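PDB 4R5O: quinonprotein alcohol dehydrogenase-like protein from Bacteroides thetaiotaomicron VPI-5482, which is of unknown function but binds calcium ions and joins an immunoglobulin-like beta-sandwich domain to a seven-bladed beta-propeller of the YVTN repeat family. Local coordinates for residues 69-74 and 124-129; 98-103 and 112-117; 105-110 and 419-424; 150-155 and 169-174. All blocks are in the same frame, centred on the assembly; numbering follows the deposited sequence.

Contact 1: 69-74 and 124-129; sequences IDNPCR and QDCYAS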
loop_
_atom_site.group_PDB
_atom_site.type_symbol
_atom_site.label_atom_id
_atom_site.label_comp_id
_atom_site.label_asym_id
_atom_site.label_seq_id
_atom_site.Cartn_x
_atom_site.Cartn_y
_atom_site.Cartn_z
ATOM N N ILE A 69 -3.785 -18.401 -14.666
ATOM C CA ILE A 69 -4.208 -17.455 -13.640
ATOM C C ILE A 69 -3.260 -17.685 -12.457
ATOM O O ILE A 69 -3.572 -18.403 -11.492
ATOM C CB ILE A 69 -5.724 -17.636 -13.326
ATOM C CG1 ILE A 69 -6.567 -17.571 -14.607
ATOM C CG2 ILE A 69 -6.214 -16.645 -12.275
ATOM C CD1 ILE A 69 -6.414 -16.257 -15.450
ATOM N N ASP A 70 -2.042 -17.164 -12.609
ATOM C CA ASP A 70 -0.976 -17.362 -11.627
ATOM C C ASP A 70 -0.821 -16.107 -10.732
ATOM O O ASP A 70 0.040 -16.074 -9.852
ATOM C CB ASP A 70 0.348 -17.719 -12.338
ATOM C CG ASP A 70 0.825 -16.769 -13.427
ATOM O OD1 ASP A 70 0.177 -15.690 -13.623
ATOM O OD2 ASP A 70 1.835 -17.105 -14.101
ATOM N N ASN A 71 -1.717 -15.123 -10.905
ATOM C CA ASN A 71 -1.716 -13.900 -10.114
ATOM C C ASN A 71 -3.136 -13.340 -9.924
ATOM O O ASN A 71 -3.933 -13.467 -10.844
ATOM C CB ASN A 71 -0.840 -12.850 -10.815
ATOM C CG ASN A 71 0.038 -12.049 -9.868
ATOM O OD1 ASN A 71 0.879 -12.617 -9.158
ATOM N ND2 ASN A 71 -0.042 -10.715 -9.914
ATOM N N PRO A 72 -3.493 -12.678 -8.792
ATOM C CA PRO A 72 -4.810 -12.024 -8.724
ATOM C C PRO A 72 -4.987 -11.100 -9.922
ATOM O O PRO A 72 -4.088 -10.302 -10.187
ATOM C CB PRO A 72 -4.758 -11.254 -7.396
ATOM C CG PRO A 72 -3.749 -11.952 -6.598
ATOM C CD PRO A 72 -2.705 -12.380 -7.581
ATOM N N CYS A 73 -6.078 -11.269 -10.695
ATOM C CA CYS A 73 -6.298 -10.480 -11.906
ATOM C C CYS A 73 -7.779 -10.345 -12.210
ATOM O O CYS A 73 -8.607 -11.021 -11.630
ATOM C CB CYS A 73 -5.569 -11.108 -13.096
ATOM S SG CYS A 73 -6.201 -12.744 -13.601
ATOM N N ARG A 74 -8.078 -9.455 -13.153
ATOM C CA ARG A 74 -9.355 -9.153 -13.776
ATOM C C ARG A 74 -8.990 -8.629 -15.147
ATOM O O ARG A 74 -8.031 -7.863 -15.252
ATOM C CB ARG A 74 -10.272 -8.209 -12.951
ATOM C CG ARG A 74 -9.750 -6.843 -12.760
ATOM C CD ARG A 74 -10.807 -5.854 -12.358
ATOM N NE ARG A 74 -10.181 -4.534 -12.227
ATOM C CZ ARG A 74 -10.819 -3.400 -11.986
ATOM N NH1 ARG A 74 -12.138 -3.387 -11.865
ATOM N NH2 ARG A 74 -10.141 -2.263 -11.875
ATOM N N GLN A 124 3.537 -10.872 -7.084
ATOM C CA GLN A 124 4.151 -9.589 -7.380
ATOM C C GLN A 124 3.311 -8.774 -8.338
ATOM O O GLN A 124 2.804 -9.306 -9.321
ATOM C CB GLN A 124 5.559 -9.774 -7.963
ATOM C CG GLN A 124 6.578 -10.315 -6.957
ATOM C CD GLN A 124 7.971 -10.377 -7.530
ATOM O OE1 GLN A 124 8.205 -10.206 -8.736
ATOM N NE2 GLN A 124 8.944 -10.621 -6.670
ATOM N N ASP A 125 3.174 -7.470 -8.038
ATOM C CA ASP A 125 2.512 -6.441 -8.836
ATOM C C ASP A 125 1.053 -6.837 -9.138
ATOM O O ASP A 125 0.631 -6.919 -10.281
ATOM C CB ASP A 125 3.307 -6.196 -10.140
ATOM C CG ASP A 125 2.923 -4.969 -10.935
ATOM O OD1 ASP A 125 2.190 -4.112 -10.390
ATOM O OD2 ASP A 125 3.404 -4.832 -12.087
ATOM N N CYS A 126 0.282 -7.007 -8.083
ATOM C CA CYS A 126 -1.137 -7.295 -8.136
ATOM C C CYS A 126 -1.900 -6.057 -8.613
ATOM O O CYS A 126 -3.053 -6.149 -9.042
ATOM C CB CYS A 126 -1.617 -7.750 -6.760
ATOM S SG CYS A 126 -0.936 -9.346 -6.228
ATOM N N TYR A 127 -1.273 -4.883 -8.503
ATOM C CA TYR A 127 -1.927 -3.643 -8.901
ATOM C C TYR A 127 -2.097 -3.625 -10.423
ATOM O O TYR A 127 -3.185 -3.327 -10.896
ATOM C CB TYR A 127 -1.152 -2.423 -8.402
ATOM C CG TYR A 127 -1.822 -1.130 -8.793
ATOM C CD1 TYR A 127 -2.909 -0.634 -8.066
ATOM C CD2 TYR A 127 -1.414 -0.427 -9.923
ATOM C CE1 TYR A 127 -3.560 0.539 -8.458
ATOM C CE2 TYR A 127 -2.059 0.734 -10.324
ATOM C CZ TYR A 127 -3.114 1.225 -9.582
ATOM O OH TYR A 127 -3.696 2.379 -10.015
ATOM N N ALA A 128 -1.051 -3.988 -11.178
ATOM C CA ALA A 128 -1.102 -4.008 -12.632
ATOM C C ALA A 128 -2.134 -5.043 -13.153
ATOM O O ALA A 128 -3.073 -4.633 -13.841
ATOM C CB ALA A 128 0.280 -4.313 -13.199
ATOM N N SER A 129 -1.988 -6.358 -12.768
ATOM C CA SER A 129 -2.825 -7.483 -13.217
ATOM C C SER A 129 -4.329 -7.262 -12.899
ATOM O O SER A 129 -5.158 -7.739 -13.676
ATOM C CB SER A 129 -2.357 -8.820 -12.628
ATOM O OG SER A 129 -2.241 -8.872 -11.220
#
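Cys73 and Ser129 have the closest CA atoms of the two segments, 4.8 Å apart. Here the irregular loop 69-74 of the immunoglobulin-like domain passes the single-turn helix 126-129 of the beta-propeller, so the contact belongs to the junction between the two domains. The backbones themselves share little: Arg74 N gives Ser129 O a long, weak hydrogen bond, and the CA-H of Cys73 makes a bent contact with the same oxygen. Asp125 is the N-cap of the helix; its OD1 accepts weakly from Ala128 N and also bonds Thr111 OG1. Side chains do most of the bridging, in a relay. The amide of Asn71 makes two bonds through ND2. Asn71 ND2 reaches Ser129 OG at 3.2 Å in a bond that lies in the amide plane and is fairly straight (162°). The other, from Asn71 ND2 to Gln124 O, is also 3.2 Å; it is more bent, at 142°, and ND2 sits above the plane of that carbonyl. Ser129 OG passes the relay on by donating to Pro72 O, 2.6 Å away and nearly in line with the C=O bond. The serine hydroxyl thus links two loop residues to the helix. Arg74 sends NE to Leu130 O and lays its guanidinium against Tyr176. On the apolar side, SG of Cys126, held beside its own backbone N (chi1 -67°), rests 3.8 Å from CD of Pro72.

Contact 2: 98-103 and 112-117; sequences HNFSKG and FNFYDT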
loop_
_atom_site.group_PDB
_atom_site.type_symbol
_atom_site.label_atom_id
_atom_site.label_comp_id
_atom_site.label_asym_id
_atom_site.label_seq_id
_atom_site.Cartn_x
_atom_site.Cartn_y
_atom_site.Cartn_z
ATOM N N HIS A 98 -9.751 -14.834 -5.731
ATOM C CA HIS A 98 -8.755 -14.647 -4.679
ATOM C C HIS A 98 -9.396 -13.915 -3.474
ATOM O O HIS A 98 -10.453 -13.291 -3.605
ATOM C CB HIS A 98 -7.516 -13.885 -5.212
ATOM C CG HIS A 98 -7.821 -12.505 -5.694
ATOM N ND1 HIS A 98 -8.244 -12.272 -6.991
ATOM C CD2 HIS A 98 -7.778 -11.329 -5.028
ATOM C CE1 HIS A 98 -8.430 -10.967 -7.071
ATOM N NE2 HIS A 98 -8.163 -10.358 -5.914
ATOM N N ASN A 99 -8.744 -14.025 -2.303
ATOM C CA ASN A 99 -9.192 -13.414 -1.065
ATOM C C ASN A 99 -8.005 -12.684 -0.439
ATOM O O ASN A 99 -7.054 -13.318 0.052
ATOM C CB ASN A 99 -9.783 -14.497 -0.142
ATOM C CG ASN A 99 -10.427 -14.012 1.140
ATOM O OD1 ASN A 99 -10.461 -12.831 1.480
ATOM N ND2 ASN A 99 -10.976 -14.941 1.878
ATOM N N PHE A 100 -8.045 -11.347 -0.500
ATOM C CA PHE A 100 -6.944 -10.518 -0.006
ATOM C C PHE A 100 -6.989 -10.363 1.532
ATOM O O PHE A 100 -6.162 -9.643 2.091
ATOM C CB PHE A 100 -6.928 -9.144 -0.678
ATOM C CG PHE A 100 -6.362 -9.113 -2.084
ATOM C CD1 PHE A 100 -5.225 -9.857 -2.413
ATOM C CD2 PHE A 100 -6.843 -8.205 -3.022
ATOM C CE1 PHE A 100 -4.626 -9.744 -3.676
ATOM C CE2 PHE A 100 -6.236 -8.081 -4.279
ATOM C CZ PHE A 100 -5.128 -8.847 -4.597
ATOM N N SER A 101 -7.869 -11.121 2.210
ATOM C CA SER A 101 -7.944 -11.189 3.667
ATOM C C SER A 101 -6.973 -12.250 4.217
ATOM O O SER A 101 -6.620 -12.208 5.387
ATOM C CB SER A 101 -9.369 -11.511 4.105
ATOM O OG SER A 101 -10.286 -10.581 3.555
ATOM N N LYS A 102 -6.544 -13.185 3.359
ATOM C CA LYS A 102 -5.698 -14.345 3.671
ATOM C C LYS A 102 -4.193 -14.016 3.581
ATOM O O LYS A 102 -3.404 -14.830 3.098
ATOM C CB LYS A 102 -6.044 -15.501 2.702
ATOM C CG LYS A 102 -7.495 -15.985 2.829
ATOM C CD LYS A 102 -7.838 -16.473 4.243
ATOM C CE LYS A 102 -9.302 -16.790 4.404
ATOM N NZ LYS A 102 -9.617 -17.235 5.787
ATOM N N GLY A 103 -3.803 -12.877 4.148
ATOM C CA GLY A 103 -2.416 -12.412 4.173
ATOM C C GLY A 103 -2.301 -10.903 4.260
ATOM O O GLY A 103 -3.097 -10.259 4.953
ATOM N N PHE A 112 1.767 -2.574 -5.557
ATOM C CA PHE A 112 1.147 -3.415 -4.532
ATOM C C PHE A 112 1.378 -4.881 -4.843
ATOM O O PHE A 112 0.974 -5.352 -5.903
ATOM C CB PHE A 112 -0.352 -3.151 -4.375
ATOM C CG PHE A 112 -0.737 -1.791 -3.847
ATOM C CD1 PHE A 112 -0.857 -1.565 -2.485
ATOM C CD2 PHE A 112 -1.070 -0.760 -4.715
ATOM C CE1 PHE A 112 -1.275 -0.313 -2.000
ATOM C CE2 PHE A 112 -1.463 0.491 -4.228
ATOM C CZ PHE A 112 -1.562 0.708 -2.876
ATOM N N ASN A 113 2.027 -5.594 -3.909
ATOM C CA ASN A 113 2.324 -7.031 -3.960
ATOM C C ASN A 113 1.570 -7.749 -2.834
ATOM O O ASN A 113 1.400 -7.156 -1.761
ATOM C CB ASN A 113 3.822 -7.258 -3.844
ATOM C CG ASN A 113 4.658 -6.360 -4.712
ATOM O OD1 ASN A 113 4.871 -6.616 -5.891
ATOM N ND2 ASN A 113 5.161 -5.281 -4.137
ATOM N N PHE A 114 1.092 -8.985 -3.053
ATOM C CA PHE A 114 0.347 -9.659 -1.990
ATOM C C PHE A 114 1.023 -10.945 -1.547
ATOM O O PHE A 114 1.387 -11.764 -2.387
ATOM C CB PHE A 114 -1.095 -9.973 -2.413
ATOM C CG PHE A 114 -1.933 -10.623 -1.328
ATOM C CD1 PHE A 114 -2.473 -9.863 -0.293
ATOM C CD2 PHE A 114 -2.242 -11.980 -1.382
ATOM C CE1 PHE A 114 -3.293 -10.455 0.674
ATOM C CE2 PHE A 114 -3.030 -12.580 -0.389
ATOM C CZ PHE A 114 -3.535 -11.818 0.642
ATOM N N TYR A 115 1.146 -11.139 -0.226
ATOM C CA TYR A 115 1.684 -12.357 0.351
ATOM C C TYR A 115 0.583 -13.083 1.135
ATOM O O TYR A 115 0.038 -12.546 2.101
ATOM C CB TYR A 115 2.910 -12.078 1.242
ATOM C CG TYR A 115 3.473 -13.325 1.895
ATOM C CD1 TYR A 115 4.237 -14.237 1.167
ATOM C CD2 TYR A 115 3.240 -13.599 3.238
ATOM C CE1 TYR A 115 4.760 -15.384 1.766
ATOM C CE2 TYR A 115 3.779 -14.732 3.853
ATOM C CZ TYR A 115 4.539 -15.617 3.114
ATOM O OH TYR A 115 5.079 -16.713 3.737
ATOM N N ASP A 116 0.288 -14.323 0.721
ATOM C CA ASP A 116 -0.707 -15.188 1.345
ATOM C C ASP A 116 -0.055 -15.949 2.521
ATOM O O ASP A 116 0.825 -16.784 2.301
ATOM C CB ASP A 116 -1.275 -16.138 0.282
ATOM C CG ASP A 116 -2.560 -16.849 0.653
ATOM O OD1 ASP A 116 -2.643 -17.379 1.780
ATOM O OD2 ASP A 116 -3.456 -16.952 -0.223
ATOM N N THR A 117 -0.480 -15.655 3.772
ATOM C CA THR A 117 0.066 -16.310 4.969
ATOM C C THR A 117 -0.422 -17.782 5.086
ATOM O O THR A 117 0.133 -18.532 5.896
ATOM C CB THR A 117 -0.284 -15.538 6.251
ATOM O OG1 THR A 117 -1.695 -15.344 6.307
ATOM C CG2 THR A 117 0.432 -14.199 6.350
HETATM O O HOH W 1 -5.483 -15.493 -2.168
#
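Asn99 meets the strand through its carbonyl: Asn99 O lies 3.9 Å from CZ of Phe114, and a water bound weakly to this O donates to Asp116 OD2 as well. Its OD1 accepts from Ser101 N, an Asx turn within the type I turn 99-102. Phe100 supplies the aromatic contact. Its chi1 (-78°) sets CG beside the backbone N. The ring beyond presents an edge to the face of Phe114, Phe100 CD1 standing 3.4 Å above that ring plane and over its centre. The planes are inclined at 56°, an edge-to-face pair, while CD2 of His98 lies over a face of Phe100. An alanine in place of Phe114 would probably leave the CD1 edge of Phe100 without the face it rests on and open a gap between turn and strand. The turn links strand 86-97 of the immunoglobulin-like sheet to strand 103-108, which forms a beta hairpin with 111-116 in the propeller. Lys102 O accepts a weak bond from Thr117 N and a CA-H contact from Asp116, whose OD1 is engaged by the backbone N atoms of Glu118 and Lys119. Gly103 comes last, its CA 3.2 Å from Tyr115 O; any CB here would collide with that oxygen.

Contact 3: 105-110 and 419-424; sequences FYVADG and VPSQIL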
loop_
_atom_site.group_PDB
_atom_site.type_symbol
_atom_site.label_atom_id
_atom_site.label_comp_id
_atom_site.label_asym_id
_atom_site.label_seq_id
_atom_site.Cartn_x
_atom_site.Cartn_y
_atom_site.Cartn_z
ATOM N N PHE A 105 -0.794 -7.039 1.969
ATOM C CA PHE A 105 -0.170 -6.359 0.824
ATOM C C PHE A 105 1.171 -5.825 1.270
ATOM O O PHE A 105 1.382 -5.633 2.463
ATOM C CB PHE A 105 -1.046 -5.232 0.227
ATOM C CG PHE A 105 -2.456 -5.579 -0.234
ATOM C CD1 PHE A 105 -2.675 -6.196 -1.465
ATOM C CD2 PHE A 105 -3.561 -5.226 0.535
ATOM C CE1 PHE A 105 -3.969 -6.487 -1.894
ATOM C CE2 PHE A 105 -4.859 -5.503 0.100
ATOM C CZ PHE A 105 -5.053 -6.129 -1.105
ATOM N N TYR A 106 2.103 -5.665 0.367
ATOM C CA TYR A 106 3.382 -5.068 0.714
ATOM C C TYR A 106 3.795 -4.245 -0.483
ATOM O O TYR A 106 3.681 -4.695 -1.627
ATOM C CB TYR A 106 4.465 -6.085 1.173
ATOM C CG TYR A 106 4.920 -7.117 0.157
ATOM C CD1 TYR A 106 4.259 -8.333 0.027
ATOM C CD2 TYR A 106 6.077 -6.920 -0.597
ATOM C CE1 TYR A 106 4.687 -9.295 -0.888
ATOM C CE2 TYR A 106 6.513 -7.870 -1.515
ATOM C CZ TYR A 106 5.817 -9.062 -1.651
ATOM O OH TYR A 106 6.221 -10.003 -2.554
ATOM N N VAL A 107 4.154 -2.994 -0.217
ATOM C CA VAL A 107 4.559 -2.029 -1.227
ATOM C C VAL A 107 6.068 -2.195 -1.417
ATOM O O VAL A 107 6.839 -1.935 -0.504
ATOM C CB VAL A 107 4.129 -0.588 -0.820
ATOM C CG1 VAL A 107 4.548 0.443 -1.876
ATOM C CG2 VAL A 107 2.629 -0.528 -0.568
ATOM N N ALA A 108 6.463 -2.718 -2.569
ATOM C CA ALA A 108 7.842 -2.981 -2.986
ATOM C C ALA A 108 7.918 -2.904 -4.495
ATOM O O ALA A 108 6.956 -3.268 -5.165
ATOM C CB ALA A 108 8.318 -4.343 -2.476
ATOM N N ASP A 109 9.022 -2.361 -5.018
ATOM C CA ASP A 109 9.329 -2.087 -6.428
ATOM C C ASP A 109 8.189 -1.259 -7.046
ATOM O O ASP A 109 7.751 -1.519 -8.163
ATOM C CB ASP A 109 9.616 -3.370 -7.262
ATOM C CG ASP A 109 10.483 -3.167 -8.523
ATOM O OD1 ASP A 109 11.240 -2.155 -8.590
ATOM O OD2 ASP A 109 10.476 -4.052 -9.390
ATOM N N GLY A 110 7.752 -0.257 -6.293
ATOM C CA GLY A 110 6.766 0.736 -6.689
ATOM C C GLY A 110 5.395 0.249 -7.068
ATOM O O GLY A 110 4.760 0.849 -7.927
ATOM N N VAL A 419 13.474 -2.853 -1.349
ATOM C CA VAL A 419 13.052 -2.726 0.054
ATOM C C VAL A 419 11.544 -2.420 0.144
ATOM O O VAL A 419 11.110 -1.394 -0.398
ATOM C CB VAL A 419 13.854 -1.634 0.816
ATOM C CG1 VAL A 419 13.469 -1.600 2.288
ATOM C CG2 VAL A 419 15.360 -1.844 0.669
ATOM N N PRO A 420 10.742 -3.245 0.860
ATOM C CA PRO A 420 9.327 -2.890 1.033
ATOM C C PRO A 420 9.224 -1.674 1.956
ATOM O O PRO A 420 9.978 -1.571 2.933
ATOM C CB PRO A 420 8.675 -4.152 1.613
ATOM C CG PRO A 420 9.789 -5.053 1.968
ATOM C CD PRO A 420 11.098 -4.476 1.597
ATOM N N SER A 421 8.360 -0.715 1.600
ATOM C CA SER A 421 8.236 0.536 2.357
ATOM C C SER A 421 7.094 0.508 3.374
ATOM O O SER A 421 7.126 1.271 4.356
ATOM C CB SER A 421 8.016 1.705 1.404
ATOM O OG SER A 421 6.897 1.498 0.558
ATOM N N GLN A 422 6.092 -0.356 3.133
ATOM C CA GLN A 422 4.896 -0.457 3.951
ATOM C C GLN A 422 4.165 -1.778 3.727
ATOM O O GLN A 422 4.270 -2.335 2.651
ATOM C CB GLN A 422 4.000 0.712 3.555
ATOM C CG GLN A 422 2.759 0.860 4.358
ATOM C CD GLN A 422 2.161 2.153 4.032
ATOM O OE1 GLN A 422 2.600 2.830 3.114
ATOM N NE2 GLN A 422 1.168 2.528 4.803
ATOM N N ILE A 423 3.416 -2.251 4.740
ATOM C CA ILE A 423 2.585 -3.455 4.789
ATOM C C ILE A 423 1.174 -3.005 5.099
ATOM O O ILE A 423 0.967 -2.200 6.002
ATOM C CB ILE A 423 3.143 -4.494 5.821
ATOM C CG1 ILE A 423 4.516 -5.013 5.346
ATOM C CG2 ILE A 423 2.138 -5.665 6.064
ATOM C CD1 ILE A 423 5.147 -5.911 6.197
ATOM N N LEU A 424 0.205 -3.507 4.336
ATOM C CA LEU A 424 -1.213 -3.133 4.435
ATOM C C LEU A 424 -2.108 -4.343 4.478
ATOM O O LEU A 424 -1.748 -5.363 3.897
ATOM C CB LEU A 424 -1.593 -2.270 3.207
ATOM C CG LEU A 424 -0.868 -0.940 3.046
ATOM C CD1 LEU A 424 -0.817 -0.517 1.607
ATOM C CD2 LEU A 424 -1.435 0.146 3.974
#
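Val107 stands where residues 419-424, near the C-terminus, meet strand 103-108, and its side chain reaches from Ser421 to Leu424. Val107 CB lies 3.7 Å from Ser421 OG. CG1, anti to the backbone N (chi1 -180°), comes slightly nearer to the same hydroxyl oxygen. The Val107 and Leu424 side chains cross obliquely, Val107 CG2 ending 4.1 Å from Leu424 CD1, with Gln422 O at a similar distance. The main chain of Val107 is held as well: its N donates to Gln422 O at 2.9 Å, and its O accepts from Ser421 N. Two residues earlier in the strand, Phe105 forms an antiparallel hydrogen-bonded pair with Leu424, with Phe105 N to Leu424 O 2.7 Å and a return bond from Leu424 N. The short strand segments run at 155° to each other. Phe105, Val107 and Leu424 occupy one face, where the Phe105 ring meets Phe100, Phe114 and Phe153. Tyr106 and Ile423 point to the other, CB of Tyr106 lying 4.3 Å from CG1 of Ile423, and both pack on Ile400 of the preceding four-stranded sheet. Pro420 adds its CB to the CB of Ala108. Strand 422-424 thus completes a sheet otherwise made of strands 103-108, 111-116 and 121-123, the joining of early and late strands in one blade known as the Velcro closure of beta-propellers.

Contact 4: 150-155 and 169-174; sequences NGKFYL and IVDAKT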
loop_
_atom_site.group_PDB
_atom_site.type_symbol
_atom_site.label_atom_id
_atom_site.label_comp_id
_atom_site.label_asym_id
_atom_site.label_seq_id
_atom_site.Cartn_x
_atom_site.Cartn_y
_atom_site.Cartn_z
ATOM N N ASN A 150 -11.171 4.647 5.623
ATOM C CA ASN A 150 -12.492 4.642 4.963
ATOM C C ASN A 150 -12.610 3.480 3.915
ATOM O O ASN A 150 -13.318 3.619 2.905
ATOM C CB ASN A 150 -12.744 6.019 4.262
ATOM C CG ASN A 150 -12.366 7.281 5.025
ATOM O OD1 ASN A 150 -11.804 8.227 4.444
ATOM N ND2 ASN A 150 -12.635 7.332 6.332
ATOM N N GLY A 151 -11.910 2.366 4.162
ATOM C CA GLY A 151 -11.869 1.229 3.247
ATOM C C GLY A 151 -11.115 1.503 1.955
ATOM O O GLY A 151 -11.319 0.784 0.967
ATOM N N LYS A 152 -10.222 2.536 1.958
ATOM C CA LYS A 152 -9.430 2.929 0.800
ATOM C C LYS A 152 -7.945 3.063 1.153
ATOM O O LYS A 152 -7.583 3.347 2.298
ATOM C CB LYS A 152 -9.937 4.286 0.220
ATOM C CG LYS A 152 -11.442 4.398 -0.107
ATOM C CD LYS A 152 -11.886 3.472 -1.249
ATOM C CE LYS A 152 -13.383 3.315 -1.422
ATOM N NZ LYS A 152 -14.002 2.514 -0.333
ATOM N N PHE A 153 -7.091 2.889 0.151
ATOM C CA PHE A 153 -5.674 3.154 0.255
ATOM C C PHE A 153 -5.421 4.494 -0.393
ATOM O O PHE A 153 -5.619 4.636 -1.599
ATOM C CB PHE A 153 -4.785 2.052 -0.348
ATOM C CG PHE A 153 -4.876 0.661 0.235
ATOM C CD1 PHE A 153 -4.881 0.467 1.616
ATOM C CD2 PHE A 153 -4.771 -0.468 -0.592
ATOM C CE1 PHE A 153 -4.905 -0.829 2.157
ATOM C CE2 PHE A 153 -4.769 -1.759 -0.048
ATOM C CZ PHE A 153 -4.843 -1.931 1.323
ATOM N N TYR A 154 -5.097 5.503 0.416
ATOM C CA TYR A 154 -4.774 6.827 -0.096
ATOM C C TYR A 154 -3.293 6.899 -0.270
ATOM O O TYR A 154 -2.579 6.774 0.710
ATOM C CB TYR A 154 -5.291 7.942 0.820
ATOM C CG TYR A 154 -6.787 7.916 0.997
ATOM C CD1 TYR A 154 -7.632 8.464 0.037
ATOM C CD2 TYR A 154 -7.360 7.386 2.142
ATOM C CE1 TYR A 154 -9.011 8.458 0.199
ATOM C CE2 TYR A 154 -8.739 7.382 2.322
ATOM C CZ TYR A 154 -9.559 7.922 1.346
ATOM O OH TYR A 154 -10.915 7.932 1.533
ATOM N N LEU A 155 -2.828 7.002 -1.516
ATOM C CA LEU A 155 -1.404 7.037 -1.838
ATOM C C LEU A 155 -0.998 8.441 -2.290
ATOM O O LEU A 155 -1.642 9.043 -3.154
ATOM C CB LEU A 155 -1.064 5.987 -2.922
ATOM C CG LEU A 155 0.228 6.162 -3.745
ATOM C CD1 LEU A 155 1.483 5.936 -2.900
ATOM C CD2 LEU A 155 0.256 5.230 -4.911
ATOM N N ILE A 169 -6.439 7.098 -5.160
ATOM C CA ILE A 169 -7.414 6.388 -4.342
ATOM C C ILE A 169 -7.566 5.008 -4.963
ATOM O O ILE A 169 -7.937 4.879 -6.140
ATOM C CB ILE A 169 -8.780 7.088 -4.129
ATOM C CG1 ILE A 169 -8.646 8.574 -3.759
ATOM C CG2 ILE A 169 -9.646 6.284 -3.101
ATOM C CD1 ILE A 169 -9.965 9.302 -3.753
ATOM N N VAL A 170 -7.211 3.990 -4.174
ATOM C CA VAL A 170 -7.234 2.563 -4.512
ATOM C C VAL A 170 -8.147 1.885 -3.508
ATOM O O VAL A 170 -8.005 2.140 -2.317
ATOM C CB VAL A 170 -5.785 1.966 -4.523
ATOM C CG1 VAL A 170 -5.791 0.455 -4.758
ATOM C CG2 VAL A 170 -4.890 2.675 -5.545
ATOM N N ASP A 171 -9.114 1.068 -3.973
ATOM C CA ASP A 171 -9.979 0.329 -3.062
ATOM C C ASP A 171 -9.117 -0.678 -2.244
ATOM O O ASP A 171 -8.295 -1.398 -2.824
ATOM C CB ASP A 171 -11.112 -0.374 -3.818
ATOM C CG ASP A 171 -12.067 -1.095 -2.894
ATOM O OD1 ASP A 171 -12.634 -0.437 -1.990
ATOM O OD2 ASP A 171 -12.239 -2.310 -3.062
ATOM N N ALA A 172 -9.263 -0.678 -0.902
ATOM C CA ALA A 172 -8.413 -1.510 -0.038
ATOM C C ALA A 172 -8.731 -2.998 -0.146
ATOM O O ALA A 172 -7.795 -3.779 -0.101
ATOM C CB ALA A 172 -8.541 -1.080 1.404
ATOM N N LYS A 173 -10.000 -3.394 -0.311
ATOM C CA LYS A 173 -10.391 -4.802 -0.386
ATOM C C LYS A 173 -10.020 -5.436 -1.746
ATOM O O LYS A 173 -9.515 -6.568 -1.781
ATOM C CB LYS A 173 -11.916 -4.966 -0.143
ATOM C CG LYS A 173 -12.328 -6.433 0.048
ATOM C CD LYS A 173 -13.816 -6.650 0.347
ATOM C CE LYS A 173 -14.132 -8.074 0.785
ATOM N NZ LYS A 173 -13.412 -8.475 2.047
ATOM N N THR A 174 -10.291 -4.725 -2.850
ATOM C CA THR A 174 -10.109 -5.260 -4.195
ATOM C C THR A 174 -8.814 -4.846 -4.864
ATOM O O THR A 174 -8.376 -5.563 -5.769
ATOM C CB THR A 174 -11.248 -4.802 -5.087
ATOM O OG1 THR A 174 -11.291 -3.371 -5.064
ATOM C CG2 THR A 174 -12.589 -5.387 -4.666
HETATM O O HOH W 2 -12.783 -1.480 0.454
#
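Phe153 and Ala172 form the tight part of this beta hairpin contact between strands 152-158 and 167-171. CA of Ala172 sits over the face of the Phe153 ring, 3.8 Å from its centroid and 16° off the normal, a CH-pi contact; CB of Ala172 reaches CE1 of the ring. Chi1 (-61°) sets CG of Phe153 beside its backbone N. Phe112 and Phe105 also meet the ring. The main chains lock the same place: Phe153 N donates to Val170 O at 2.7 Å, nearly straight, and Val170 N returns a bond to Phe153 O. On the opposite side of the sheet from Phe153 and Val170, Tyr154 and Ile169 lie side by side, Tyr154 CD1 3.9 Å from Ile169 CG1. An alanine in place of Phe153 would probably leave Ala172 without its aromatic cover and open a gap toward Phe105 and Phe112. At the rim Ala172 N still donates to Gly151 O, but the Lys152 and Asp171 side chains are looser. NZ of Lys152 stays 3.7 Å from Asp171 OD1, a long salt bridge, and a water donates to both Gly151 O and Asp171 OD1. Asp171 OD2 accepts from Thr174 N at 3.1 Å, an Asx motif. Backbone bonds and apolar contacts therefore hold the pair together, while the long ion pair, its NZ also weakly bonded to Asn150 O and Gly151 O, probably adds only modestly.

Overall arrangement
Contacts 2, 3 and 4 are largely buried within the propeller, whereas contact 1 is partly buried at the junction of the two domains and relies on polar side chains. Contacts 2 and 3 share a sheet: strand 103-108 pairs with 111-116 on one side and with 422-424 on the other, and Asn113 O accepts from Tyr106 N between them. Contact 4 belongs to the next sheet along the chain, yet Phe153 packs on Phe105 and Phe112, so an aromatic layer joins the neighbouring blades. Contact 1 ties to contact 2 through Cys126 N and Phe112 O. Regular strand bonding dominates contacts 3 and 4, while ring packing dominates contact 2.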